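Local coordinates for uncharacterized protein (Bacillus cereus, PDB 5F2H) that is of unknown function but belongs to the alpha/beta hydrolase superfamily and so probably acts as a hydrolase, perhaps of the phospholipase/carboxylesterase kind, at residues B[236-241]-B[271-276]; B[209-214]-B[228-233]. One frame throughout, in Å; residues are numbered along the deposited sequence.

Contact 1. Residues B[236-241]-B[271-276]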
loop_
_atom_site.group_PDB
_atom_site.type_symbol
_atom_site.label_atom_id
_atom_site.label_comp_id
_atom_site.label_asym_id
_atom_site.label_seq_id
_atom_site.Cartn_x
_atom_site.Cartn_y
_atom_site.Cartn_z
ATOM N N PRO B 236 3.457 35.744 5.663
ATOM C CA PRO B 236 3.395 37.201 5.801
ATOM C C PRO B 236 2.274 37.945 5.043
ATOM O O PRO B 236 1.986 39.101 5.367
ATOM C CB PRO B 236 4.761 37.638 5.270
ATOM C CG PRO B 236 5.102 36.614 4.237
ATOM C CD PRO B 236 4.353 35.352 4.559
ATOM N N GLU B 237 1.662 37.313 4.049
ATOM C CA GLU B 237 0.599 37.946 3.266
ATOM C C GLU B 237 -0.671 37.152 3.451
ATOM O O GLU B 237 -1.430 36.967 2.504
ATOM C CB GLU B 237 0.956 37.869 1.783
ATOM C CG GLU B 237 2.269 38.532 1.400
ATOM C CD GLU B 237 2.824 38.007 0.076
ATOM O OE1 GLU B 237 2.619 36.808 -0.220
ATOM O OE2 GLU B 237 3.542 38.753 -0.628
ATOM N N ILE B 238 -0.902 36.662 4.663
ATOM C CA ILE B 238 -2.082 35.843 4.914
ATOM C C ILE B 238 -3.385 36.576 4.594
ATOM O O ILE B 238 -4.349 35.940 4.157
ATOM C CB ILE B 238 -2.105 35.260 6.348
ATOM C CG1 ILE B 238 -3.151 34.155 6.455
ATOM C CG2 ILE B 238 -2.326 36.359 7.381
ATOM C CD1 ILE B 238 -2.897 33.019 5.493
ATOM N N ASP B 239 -3.431 37.890 4.830
ATOM C CA ASP B 239 -4.638 38.659 4.520
ATOM C C ASP B 239 -4.822 38.774 3.008
ATOM O O ASP B 239 -5.934 38.590 2.504
ATOM C CB ASP B 239 -4.637 40.048 5.168
ATOM C CG ASP B 239 -4.792 39.996 6.680
ATOM O OD1 ASP B 239 -4.922 38.882 7.246
ATOM O OD2 ASP B 239 -4.807 41.081 7.302
ATOM N N GLU B 240 -3.724 38.994 2.286
ATOM C CA GLU B 240 -3.771 39.119 0.827
ATOM C C GLU B 240 -4.277 37.857 0.129
ATOM O O GLU B 240 -4.777 37.931 -0.991
ATOM C CB GLU B 240 -2.390 39.469 0.286
ATOM C CG GLU B 240 -1.880 40.794 0.838
ATOM C CD GLU B 240 -0.412 41.061 0.565
ATOM O OE1 GLU B 240 0.205 40.323 -0.240
ATOM O OE2 GLU B 240 0.122 42.024 1.164
ATOM N N TRP B 241 -4.144 36.702 0.780
ATOM C CA TRP B 241 -4.600 35.449 0.181
ATOM C C TRP B 241 -5.994 35.012 0.620
ATOM O O TRP B 241 -6.372 33.861 0.404
ATOM C CB TRP B 241 -3.617 34.289 0.401
ATOM C CG TRP B 241 -2.222 34.519 -0.142
ATOM C CD1 TRP B 241 -1.881 35.254 -1.249
ATOM C CD2 TRP B 241 -1.062 33.733 0.163
ATOM N NE1 TRP B 241 -0.540 35.130 -1.514
ATOM C CE2 TRP B 241 -0.016 34.181 -0.679
ATOM C CE3 TRP B 241 -0.783 32.747 1.124
ATOM C CZ2 TRP B 241 1.290 33.682 -0.582
ATOM C CZ3 TRP B 241 0.511 32.251 1.214
ATOM C CH2 TRP B 241 1.530 32.721 0.367
ATOM N N GLN B 271 -0.952 31.796 13.720
ATOM C CA GLN B 271 -2.251 31.878 14.401
ATOM C C GLN B 271 -3.258 32.639 13.535
ATOM O O GLN B 271 -4.430 32.296 13.541
ATOM C CB GLN B 271 -2.124 32.458 15.810
ATOM C CG GLN B 271 -3.339 32.161 16.675
ATOM C CD GLN B 271 -3.124 32.494 18.144
ATOM O OE1 GLN B 271 -3.661 31.821 19.029
ATOM N NE2 GLN B 271 -2.279 33.484 18.413
ATOM N N GLN B 272 -2.800 33.622 12.756
ATOM C CA GLN B 272 -3.696 34.374 11.858
ATOM C C GLN B 272 -4.220 33.424 10.798
ATOM O O GLN B 272 -5.381 33.485 10.412
ATOM C CB GLN B 272 -2.962 35.487 11.122
ATOM C CG GLN B 272 -2.330 36.538 12.010
ATOM C CD GLN B 272 -1.539 37.547 11.207
ATOM O OE1 GLN B 272 -1.649 37.597 9.982
ATOM N NE2 GLN B 272 -0.730 38.354 11.891
ATOM N N PHE B 273 -3.334 32.565 10.309
ATOM C CA PHE B 273 -3.692 31.596 9.300
ATOM C C PHE B 273 -4.744 30.642 9.836
ATOM O O PHE B 273 -5.783 30.436 9.211
ATOM C CB PHE B 273 -2.441 30.881 8.821
ATOM C CG PHE B 273 -2.704 29.737 7.884
ATOM C CD1 PHE B 273 -3.184 29.967 6.608
ATOM C CD2 PHE B 273 -2.335 28.445 8.226
ATOM C CE1 PHE B 273 -3.399 28.923 5.727
ATOM C CE2 PHE B 273 -2.534 27.399 7.348
ATOM C CZ PHE B 273 -3.062 27.641 6.092
ATOM N N VAL B 274 -4.501 30.099 11.019
ATOM C CA VAL B 274 -5.449 29.177 11.646
ATOM C C VAL B 274 -6.814 29.846 11.826
ATOM O O VAL B 274 -7.850 29.185 11.760
ATOM C CB VAL B 274 -4.927 28.678 13.014
ATOM C CG1 VAL B 274 -6.000 27.884 13.744
ATOM C CG2 VAL B 274 -3.670 27.829 12.823
ATOM N N GLN B 275 -6.805 31.150 12.087
ATOM C CA GLN B 275 -8.040 31.916 12.263
ATOM C C GLN B 275 -8.882 31.878 10.982
ATOM O O GLN B 275 -10.083 31.624 11.029
ATOM C CB GLN B 275 -7.707 33.361 12.640
ATOM C CG GLN B 275 -8.898 34.282 12.803
ATOM C CD GLN B 275 -9.873 33.845 13.883
ATOM O OE1 GLN B 275 -9.675 32.841 14.567
ATOM N NE2 GLN B 275 -10.944 34.618 14.039
ATOM N N VAL B 276 -8.232 32.090 9.840
ATOM C CA VAL B 276 -8.924 32.053 8.565
ATOM C C VAL B 276 -9.452 30.634 8.305
ATOM O O VAL B 276 -10.574 30.469 7.835
ATOM C CB VAL B 276 -8.020 32.484 7.400
ATOM C CG1 VAL B 276 -8.772 32.350 6.090
ATOM C CG2 VAL B 276 -7.515 33.905 7.596
#

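Contact 2. Residues B[209-214]-B[228-233]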
loop_
_atom_site.group_PDB
_atom_site.type_symbol
_atom_site.label_atom_id
_atom_site.label_comp_id
_atom_site.label_asym_id
_atom_site.label_seq_id
_atom_site.Cartn_x
_atom_site.Cartn_y
_atom_site.Cartn_z
ATOM N N ALA B 209 9.327 29.303 5.436
ATOM C CA ALA B 209 9.224 29.654 4.036
ATOM C C ALA B 209 8.923 28.461 3.200
ATOM O O ALA B 209 8.389 28.577 2.118
ATOM C CB ALA B 209 10.532 30.270 3.541
ATOM N N GLY B 210 9.322 27.294 3.654
ATOM C CA GLY B 210 9.055 26.106 2.883
ATOM C C GLY B 210 7.571 25.932 2.852
ATOM O O GLY B 210 6.976 25.743 1.807
ATOM N N ALA B 211 6.964 26.038 4.020
ATOM C CA ALA B 211 5.525 25.883 4.117
ATOM C C ALA B 211 4.812 26.975 3.288
ATOM O O ALA B 211 3.743 26.713 2.746
ATOM C CB ALA B 211 5.079 25.885 5.576
ATOM N N ARG B 212 5.429 28.155 3.149
ATOM C CA ARG B 212 4.842 29.257 2.383
ATOM C C ARG B 212 4.619 28.878 0.927
ATOM O O ARG B 212 3.480 28.957 0.433
ATOM C CB ARG B 212 5.688 30.544 2.443
ATOM C CG ARG B 212 4.910 31.710 1.813
ATOM C CD ARG B 212 5.327 33.189 1.924
ATOM N NE ARG B 212 6.574 33.612 1.318
ATOM C CZ ARG B 212 6.855 34.877 0.978
ATOM N NH1 ARG B 212 5.927 35.848 0.997
ATOM N NH2 ARG B 212 8.040 35.147 0.447
ATOM N N VAL B 213 5.690 28.441 0.258
ATOM C CA VAL B 213 5.600 28.045 -1.150
ATOM C C VAL B 213 4.616 26.890 -1.287
ATOM O O VAL B 213 3.846 26.806 -2.255
ATOM C CB VAL B 213 6.954 27.628 -1.713
ATOM C CG1 VAL B 213 6.817 27.156 -3.142
ATOM C CG2 VAL B 213 7.940 28.772 -1.655
ATOM N N ALA B 214 4.643 25.986 -0.311
ATOM C CA ALA B 214 3.743 24.847 -0.333
ATOM C C ALA B 214 2.300 25.344 -0.388
ATOM O O ALA B 214 1.503 24.859 -1.186
ATOM C CB ALA B 214 3.931 23.996 0.903
ATOM N N PHE B 228 -2.133 18.835 4.277
ATOM C CA PHE B 228 -0.864 19.552 4.368
ATOM C C PHE B 228 -0.444 19.627 5.820
ATOM O O PHE B 228 -1.278 19.838 6.708
ATOM C CB PHE B 228 -0.985 20.951 3.764
ATOM C CG PHE B 228 -1.921 21.850 4.514
ATOM C CD1 PHE B 228 -3.279 21.800 4.293
ATOM C CD2 PHE B 228 -1.439 22.736 5.436
ATOM C CE1 PHE B 228 -4.150 22.647 4.971
ATOM C CE2 PHE B 228 -2.298 23.590 6.124
ATOM C CZ PHE B 228 -3.659 23.548 5.891
ATOM N N ILE B 229 0.854 19.526 6.053
ATOM C CA ILE B 229 1.379 19.542 7.424
ATOM C C ILE B 229 2.446 20.612 7.616
ATOM O O ILE B 229 3.613 20.368 7.317
ATOM C CB ILE B 229 1.989 18.163 7.770
ATOM C CG1 ILE B 229 0.995 17.034 7.468
ATOM C CG2 ILE B 229 2.416 18.113 9.231
ATOM C CD1 ILE B 229 1.570 15.659 7.671
ATOM N N PHE B 230 2.068 21.771 8.155
ATOM C CA PHE B 230 3.038 22.837 8.336
ATOM C C PHE B 230 3.615 22.953 9.726
ATOM O O PHE B 230 2.926 22.745 10.721
ATOM C CB PHE B 230 2.475 24.182 7.931
ATOM C CG PHE B 230 1.920 24.215 6.540
ATOM C CD1 PHE B 230 2.595 23.609 5.486
ATOM C CD2 PHE B 230 0.868 25.075 6.242
ATOM C CE1 PHE B 230 2.118 23.721 4.185
ATOM C CE2 PHE B 230 0.400 25.199 4.951
ATOM C CZ PHE B 230 1.018 24.516 3.923
HETATM N N MSE B 231 4.899 23.296 9.771
HETATM C CA MSE B 231 5.638 23.449 11.022
HETATM C C MSE B 231 6.144 24.855 11.009
HETATM O O MSE B 231 6.885 25.259 10.096
HETATM C CB MSE B 231 6.788 22.438 11.037
HETATM C CG MSE B 231 7.721 22.567 12.242
HETATM SE SE MSE B 231 6.852 22.000 13.922
HETATM C CE MSE B 231 6.944 23.762 14.813
ATOM N N ALA B 232 5.693 25.644 11.975
ATOM C CA ALA B 232 6.120 27.036 12.072
ATOM C C ALA B 232 6.098 27.769 10.727
ATOM O O ALA B 232 7.039 28.488 10.384
ATOM C CB ALA B 232 7.519 27.079 12.660
ATOM N N PRO B 233 5.022 27.598 9.963
ATOM C CA PRO B 233 4.909 28.262 8.662
ATOM C C PRO B 233 5.048 29.779 8.720
ATOM O O PRO B 233 4.609 30.415 9.692
ATOM C CB PRO B 233 3.493 27.916 8.212
ATOM C CG PRO B 233 2.749 27.690 9.481
ATOM C CD PRO B 233 3.726 27.080 10.439
#

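Contact 1. Residues B[236-241]-B[271-276]
Ile238, the main side chain that the loop 236-241 presents to helix 267-279, sets one branch against Phe273 and the other against Gln272. Its CA lies 6.3 Å from the CA of Phe273. With CG1 anti to the backbone N (chi1 -166°), the longer branch runs toward the aromatic residue: CG1 comes to 3.9 Å from Phe273 CA, and CD1 reaches the ring at its edge, near the ring plane, 3.3 Å from Phe273 CD1. The two side chains meet at about a right angle. The fold here is the alpha/beta hydrolase core, in which the loop leaves strand 227-231 and helix 267-279 links strands 254-260 and 284-289. The other branch of Ile238 turns to the exposed Gln272, CG2 lying 3.9 Å from Gln272 CB and beside the amide end of this residue, whose chain is extended beyond CG. Asp239 comes next, its carboxylate reaching the exposed margin near Gln272. The ring of the buried Trp241 packs on Leu215 of helix 209-219, while Leu245 touches Ile238, Phe273 and Val276.

Contact 2. Residues B[209-214]-B[228-233]
Ala211 and Ala214 of helix 209-219 pack on Phe230 in the beta-alpha-beta unit formed by strand 202-207, this helix and strand 227-231, at the centre of the alpha/beta hydrolase sheet. Gly210 belongs to a GxSxG sequence with Gly206 and Ser208, consistent with the nucleophile elbow of this superfamily, so the contact involves the first turns of the helix that follows that turn. The two alanines stand three residues apart and offer their methyls along one side of the helix. Ala211 CB lies 3.4 Å from Phe230 CD1, and Ala214 CB, one turn on, meets the same ring 3.8 Å from Phe230 CE1; both approach the ring obliquely. Phe230 holds CG anti to its carbonyl carbon (chi1 -54°), which carries the ring from the strand across to the helix. The far end of the ring also nears the helix backbone, with Phe230 CZ 3.7 Å from Ala211 O. Past the strand end the chain bends toward the helix, and Pro233 CB reaches 3.7 Å from Ala211 CB, giving that methyl a second apolar neighbour. Within the strand, Phe228 sets the edge of its ring, at CD2, on one face of the Phe230 ring, offset toward the rim. The contact is wholly buried and apolar. Strand 227-231 runs parallel between strands 202-207 and 254-260, Ala214 also touches Ile204, and Ile229 packs against Leu304, Ala307 and Ile311 of helix 300-313.

In the fold
Contact 2 closes in the chain before contact 1 opens, and the turn after strand 227-231 leads from one into the other; their centres lie about 13 Å apart. Arg212 on helix 209-219 bridges them. Its CG is 3.8 Å from Trp241 CH2, its NH1 is 3.4 Å from Pro236 CG, and it forms a long, weak ion pair with Glu237. A second junction is aromatic, where Phe273 CE2 comes to 4.0 Å from Phe228 CE2. Phe273 also touches Leu215 of helix 209-219, so the two helices meet directly. Contact 2 adjoins the probable nucleophile elbow, whereas contact 1 lies on the loop after strand 227-231 and on helix 267-279, and holds none of the elbow residues.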